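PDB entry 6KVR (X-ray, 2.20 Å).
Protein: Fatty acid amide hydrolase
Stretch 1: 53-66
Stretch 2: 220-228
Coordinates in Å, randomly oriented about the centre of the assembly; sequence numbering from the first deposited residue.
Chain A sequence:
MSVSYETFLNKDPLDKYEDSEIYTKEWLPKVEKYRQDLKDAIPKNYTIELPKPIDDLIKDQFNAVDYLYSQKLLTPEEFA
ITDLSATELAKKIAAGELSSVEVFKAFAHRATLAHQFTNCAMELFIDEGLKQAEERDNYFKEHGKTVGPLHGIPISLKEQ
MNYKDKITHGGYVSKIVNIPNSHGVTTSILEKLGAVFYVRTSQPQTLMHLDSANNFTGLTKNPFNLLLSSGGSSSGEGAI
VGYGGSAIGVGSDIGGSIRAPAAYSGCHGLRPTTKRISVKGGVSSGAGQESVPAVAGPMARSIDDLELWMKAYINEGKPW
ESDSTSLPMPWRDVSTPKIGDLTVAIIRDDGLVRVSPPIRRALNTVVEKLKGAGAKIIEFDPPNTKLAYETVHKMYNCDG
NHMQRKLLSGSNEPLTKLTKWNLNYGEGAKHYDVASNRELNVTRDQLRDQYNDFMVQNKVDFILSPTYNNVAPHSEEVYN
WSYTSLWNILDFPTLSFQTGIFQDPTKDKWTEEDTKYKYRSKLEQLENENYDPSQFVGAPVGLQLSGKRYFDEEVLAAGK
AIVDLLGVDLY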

# COMPACT_ATOMS: atom_id res chain seq x y z
N PRO A 53 -40.36 -8.36 -29.54
CA PRO A 53 -39.63 -7.12 -29.25
C PRO A 53 -38.91 -7.22 -27.90
O PRO A 53 -39.37 -7.91 -26.99
CB PRO A 53 -40.73 -6.06 -29.24
CG PRO A 53 -41.73 -6.59 -30.23
CD PRO A 53 -41.72 -8.09 -30.05
N ILE A 54 -37.76 -6.54 -27.80
CA ILE A 54 -36.90 -6.72 -26.64
C ILE A 54 -37.63 -6.32 -25.35
O ILE A 54 -37.50 -6.99 -24.32
CB ILE A 54 -35.57 -5.95 -26.82
CG1 ILE A 54 -34.64 -6.18 -25.62
CG2 ILE A 54 -35.82 -4.48 -27.06
CD1 ILE A 54 -34.12 -7.61 -25.53
N ASP A 55 -38.45 -5.27 -25.40
CA ASP A 55 -39.12 -4.86 -24.18
C ASP A 55 -40.20 -5.85 -23.74
O ASP A 55 -40.51 -5.94 -22.55
CB ASP A 55 -39.70 -3.46 -24.35
CG ASP A 55 -38.64 -2.39 -24.14
OD1 ASP A 55 -38.25 -1.73 -25.13
OD2 ASP A 55 -38.17 -2.26 -22.98
N ASP A 56 -40.79 -6.60 -24.68
CA ASP A 56 -41.65 -7.71 -24.27
C ASP A 56 -40.83 -8.84 -23.66
O ASP A 56 -41.26 -9.47 -22.69
CB ASP A 56 -42.44 -8.23 -25.47
CG ASP A 56 -43.45 -7.24 -25.95
OD1 ASP A 56 -43.97 -6.46 -25.12
OD2 ASP A 56 -43.72 -7.24 -27.17
N LEU A 57 -39.67 -9.14 -24.24
CA LEU A 57 -38.81 -10.16 -23.65
C LEU A 57 -38.38 -9.76 -22.25
O LEU A 57 -38.24 -10.63 -21.37
CB LEU A 57 -37.59 -10.40 -24.55
CG LEU A 57 -37.93 -10.97 -25.94
CD1 LEU A 57 -36.68 -11.18 -26.80
CD2 LEU A 57 -38.75 -12.25 -25.84
N ILE A 58 -38.20 -8.46 -22.01
CA ILE A 58 -37.86 -8.00 -20.67
C ILE A 58 -39.03 -8.23 -19.71
O ILE A 58 -38.85 -8.81 -18.63
CB ILE A 58 -37.42 -6.53 -20.70
CG1 ILE A 58 -36.04 -6.43 -21.38
CG2 ILE A 58 -37.38 -5.93 -19.29
CD1 ILE A 58 -35.58 -5.03 -21.69
N LYS A 59 -40.24 -7.83 -20.11
CA LYS A 59 -41.40 -8.02 -19.23
C LYS A 59 -41.59 -9.49 -18.88
O LYS A 59 -42.03 -9.81 -17.77
CB LYS A 59 -42.67 -7.47 -19.87
CG LYS A 59 -42.89 -5.99 -19.63
CD LYS A 59 -44.05 -5.44 -20.47
CE LYS A 59 -44.18 -3.92 -20.27
NZ LYS A 59 -43.82 -3.16 -21.51
N ASP A 60 -41.22 -10.38 -19.79
CA ASP A 60 -41.47 -11.80 -19.68
C ASP A 60 -40.41 -12.55 -18.87
O ASP A 60 -40.52 -13.77 -18.73
CB ASP A 60 -41.53 -12.39 -21.08
CG ASP A 60 -42.94 -12.38 -21.64
OD1 ASP A 60 -43.34 -13.40 -22.26
OD2 ASP A 60 -43.65 -11.37 -21.45
N GLN A 61 -39.39 -11.85 -18.36
CA GLN A 61 -38.30 -12.52 -17.65
C GLN A 61 -37.65 -13.57 -18.55
O GLN A 61 -37.36 -14.68 -18.12
CB GLN A 61 -38.78 -13.13 -16.33
CG GLN A 61 -39.46 -12.11 -15.43
CD GLN A 61 -39.82 -12.65 -14.06
OE1 GLN A 61 -38.94 -12.99 -13.25
NE2 GLN A 61 -41.12 -12.71 -13.77
N PHE A 62 -37.49 -13.22 -19.82
CA PHE A 62 -36.88 -14.11 -20.80
C PHE A 62 -35.50 -14.57 -20.33
O PHE A 62 -34.69 -13.76 -19.88
CB PHE A 62 -36.80 -13.36 -22.14
CG PHE A 62 -36.40 -14.21 -23.32
CD1 PHE A 62 -37.33 -15.00 -23.96
CD2 PHE A 62 -35.10 -14.18 -23.80
CE1 PHE A 62 -36.97 -15.77 -25.06
CE2 PHE A 62 -34.73 -14.95 -24.89
CZ PHE A 62 -35.67 -15.74 -25.52
N ASN A 63 -35.24 -15.88 -20.42
CA ASN A 63 -33.93 -16.45 -20.10
C ASN A 63 -33.16 -16.58 -21.41
O ASN A 63 -33.34 -17.56 -22.15
CB ASN A 63 -34.07 -17.80 -19.39
CG ASN A 63 -32.73 -18.47 -19.07
OD1 ASN A 63 -31.70 -18.19 -19.69
ND2 ASN A 63 -32.74 -19.37 -18.09
N ALA A 64 -32.31 -15.59 -21.71
CA ALA A 64 -31.62 -15.60 -23.00
C ALA A 64 -30.62 -16.75 -23.10
O ALA A 64 -30.39 -17.27 -24.20
CB ALA A 64 -30.92 -14.27 -23.25
N VAL A 65 -30.03 -17.17 -21.98
CA VAL A 65 -29.06 -18.27 -22.04
C VAL A 65 -29.75 -19.57 -22.44
O VAL A 65 -29.22 -20.35 -23.25
CB VAL A 65 -28.34 -18.40 -20.68
CG1 VAL A 65 -27.47 -19.66 -20.65
CG2 VAL A 65 -27.52 -17.15 -20.40
N ASP A 66 -30.94 -19.83 -21.90
CA ASP A 66 -31.69 -21.02 -22.28
C ASP A 66 -32.03 -21.00 -23.77
O ASP A 66 -31.87 -22.01 -24.46
CB ASP A 66 -32.96 -21.12 -21.45
CG ASP A 66 -33.45 -22.53 -21.34
OD1 ASP A 66 -32.70 -23.37 -20.78
OD2 ASP A 66 -34.55 -22.83 -21.85
N THR A 220 -28.31 -2.33 -19.04
CA THR A 220 -27.82 -3.66 -19.43
C THR A 220 -28.55 -4.71 -18.61
O THR A 220 -28.73 -4.53 -17.40
CB THR A 220 -26.30 -3.74 -19.24
OG1 THR A 220 -25.68 -2.79 -20.11
CG2 THR A 220 -25.74 -5.15 -19.54
N LYS A 221 -28.97 -5.80 -19.24
CA LYS A 221 -29.89 -6.76 -18.62
C LYS A 221 -29.22 -8.10 -18.33
O LYS A 221 -28.23 -8.47 -18.96
CB LYS A 221 -31.12 -6.98 -19.52
CG LYS A 221 -32.07 -5.79 -19.56
CD LYS A 221 -32.54 -5.39 -18.15
CE LYS A 221 -33.77 -4.49 -18.22
NZ LYS A 221 -34.41 -4.31 -16.90
N ASN A 222 -29.82 -8.84 -17.39
CA ASN A 222 -29.28 -10.14 -16.95
C ASN A 222 -29.51 -11.22 -18.00
O ASN A 222 -30.64 -11.39 -18.45
CB ASN A 222 -29.92 -10.56 -15.63
CG ASN A 222 -29.20 -11.72 -14.96
OD1 ASN A 222 -28.92 -12.76 -15.58
ND2 ASN A 222 -28.88 -11.54 -13.68
N PRO A 223 -28.48 -11.97 -18.39
CA PRO A 223 -28.68 -12.95 -19.47
C PRO A 223 -29.52 -14.18 -19.06
O PRO A 223 -29.98 -14.91 -19.94
CB PRO A 223 -27.25 -13.34 -19.86
CG PRO A 223 -26.43 -13.10 -18.64
CD PRO A 223 -27.07 -11.90 -17.95
N PHE A 224 -29.74 -14.43 -17.77
CA PHE A 224 -30.57 -15.55 -17.32
C PHE A 224 -32.01 -15.15 -17.04
O PHE A 224 -32.86 -16.03 -16.83
CB PHE A 224 -29.96 -16.19 -16.06
CG PHE A 224 -28.70 -16.97 -16.32
CD1 PHE A 224 -28.77 -18.32 -16.66
CD2 PHE A 224 -27.46 -16.35 -16.25
CE1 PHE A 224 -27.60 -19.04 -16.91
CE2 PHE A 224 -26.29 -17.06 -16.51
CZ PHE A 224 -26.36 -18.41 -16.83
N ASN A 225 -32.31 -13.86 -17.04
CA ASN A 225 -33.63 -13.32 -16.79
C ASN A 225 -33.56 -11.86 -17.20
O ASN A 225 -33.03 -11.04 -16.45
CB ASN A 225 -34.02 -13.47 -15.31
CG ASN A 225 -35.42 -12.92 -15.00
OD1 ASN A 225 -35.90 -11.99 -15.65
ND2 ASN A 225 -36.08 -13.51 -14.00
N LEU A 226 -34.08 -11.54 -18.39
CA LEU A 226 -33.91 -10.21 -18.96
C LEU A 226 -34.69 -9.12 -18.24
O LEU A 226 -34.49 -7.94 -18.55
CB LEU A 226 -34.29 -10.22 -20.44
CG LEU A 226 -33.30 -10.88 -21.41
CD1 LEU A 226 -33.83 -10.78 -22.85
CD2 LEU A 226 -31.92 -10.25 -21.31
N LEU A 227 -35.56 -9.46 -17.30
CA LEU A 227 -36.12 -8.39 -16.48
C LEU A 227 -35.08 -7.84 -15.51
O LEU A 227 -35.12 -6.64 -15.17
CB LEU A 227 -37.37 -8.88 -15.74
CG LEU A 227 -38.03 -7.90 -14.75
CD1 LEU A 227 -38.60 -6.66 -15.44
CD2 LEU A 227 -39.11 -8.59 -13.94
N LEU A 228 -34.12 -8.67 -15.07
CA LEU A 228 -33.22 -8.27 -14.00
C LEU A 228 -31.99 -7.53 -14.52
O LEU A 228 -31.60 -7.65 -15.69
CB LEU A 228 -32.76 -9.49 -13.19
CG LEU A 228 -33.94 -10.40 -12.82
CD1 LEU A 228 -33.45 -11.63 -12.09
CD2 LEU A 228 -35.01 -9.63 -11.99

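Where a helix ends, its chain stops satisfying its own backbone groups, and a neighbouring loop can use the freed ones to dock. Fatty acid amide hydrolase offers a compact example, in which two segments more than 150 residues apart bury 693 Å² between them.

The main bump is Leu-226, which loses more surface to the contact than any other residue here. Its CA-to-CB bond points toward the first stretch, and with chi1 m and chi2 t the CD1 methyl enters a hollow walled by Ile-54, Leu-57 and Phe-62: Leu-226 CD1 lies 4.2 Å from Ile-54 CD1, 4.1 Å from Leu-57 CB and 3.8 Å from Phe-62 CD2. A branched aliphatic side chain suits a pocket with two aliphatic walls and one aromatic one, because it offers methyls and no polar group to bury. Ile-58 packs beside it, its CG1 4.3 Å from Leu-226 CB and its CG2 4.1 Å from Leu-227 CD1, while its CD1 rests 4.0 Å from Lys-221 CE. Lys-221 is buried, but its amine is not left without partners: Lys-221 NZ donates to Leu-227 O at 3.0 Å and is also bonded elsewhere in the structure.

Polar groups fix the register. Gln-61, at positive phi, closes the helix in a Schellman motif; just beyond it, Phe-62 O accepts from Leu-226 N at 2.7 Å, anchoring the backbone behind the leucine bump. Asn-225 serves both sides: its ND2 donates to Gln-61 OE1 at 3.0 Å, and its OD1 accepts from Leu-227 N at 3.0 Å, bracing the turn.

A second knob, Val-65, lies at the start of the next helix. Asn-63 OD1 caps that helix, accepting from Asp-66 N at 2.9 Å, while Val-65 N donates to Pro-223 O at 3.0 Å. The CA-to-CB bond of Val-65 points toward the loop; Val-65 CG2 lies 3.9 Å from Pro-223 CB and almost squarely over the Phe-224 ring, a CH-pi contact in which a compact methyl meets a flat face.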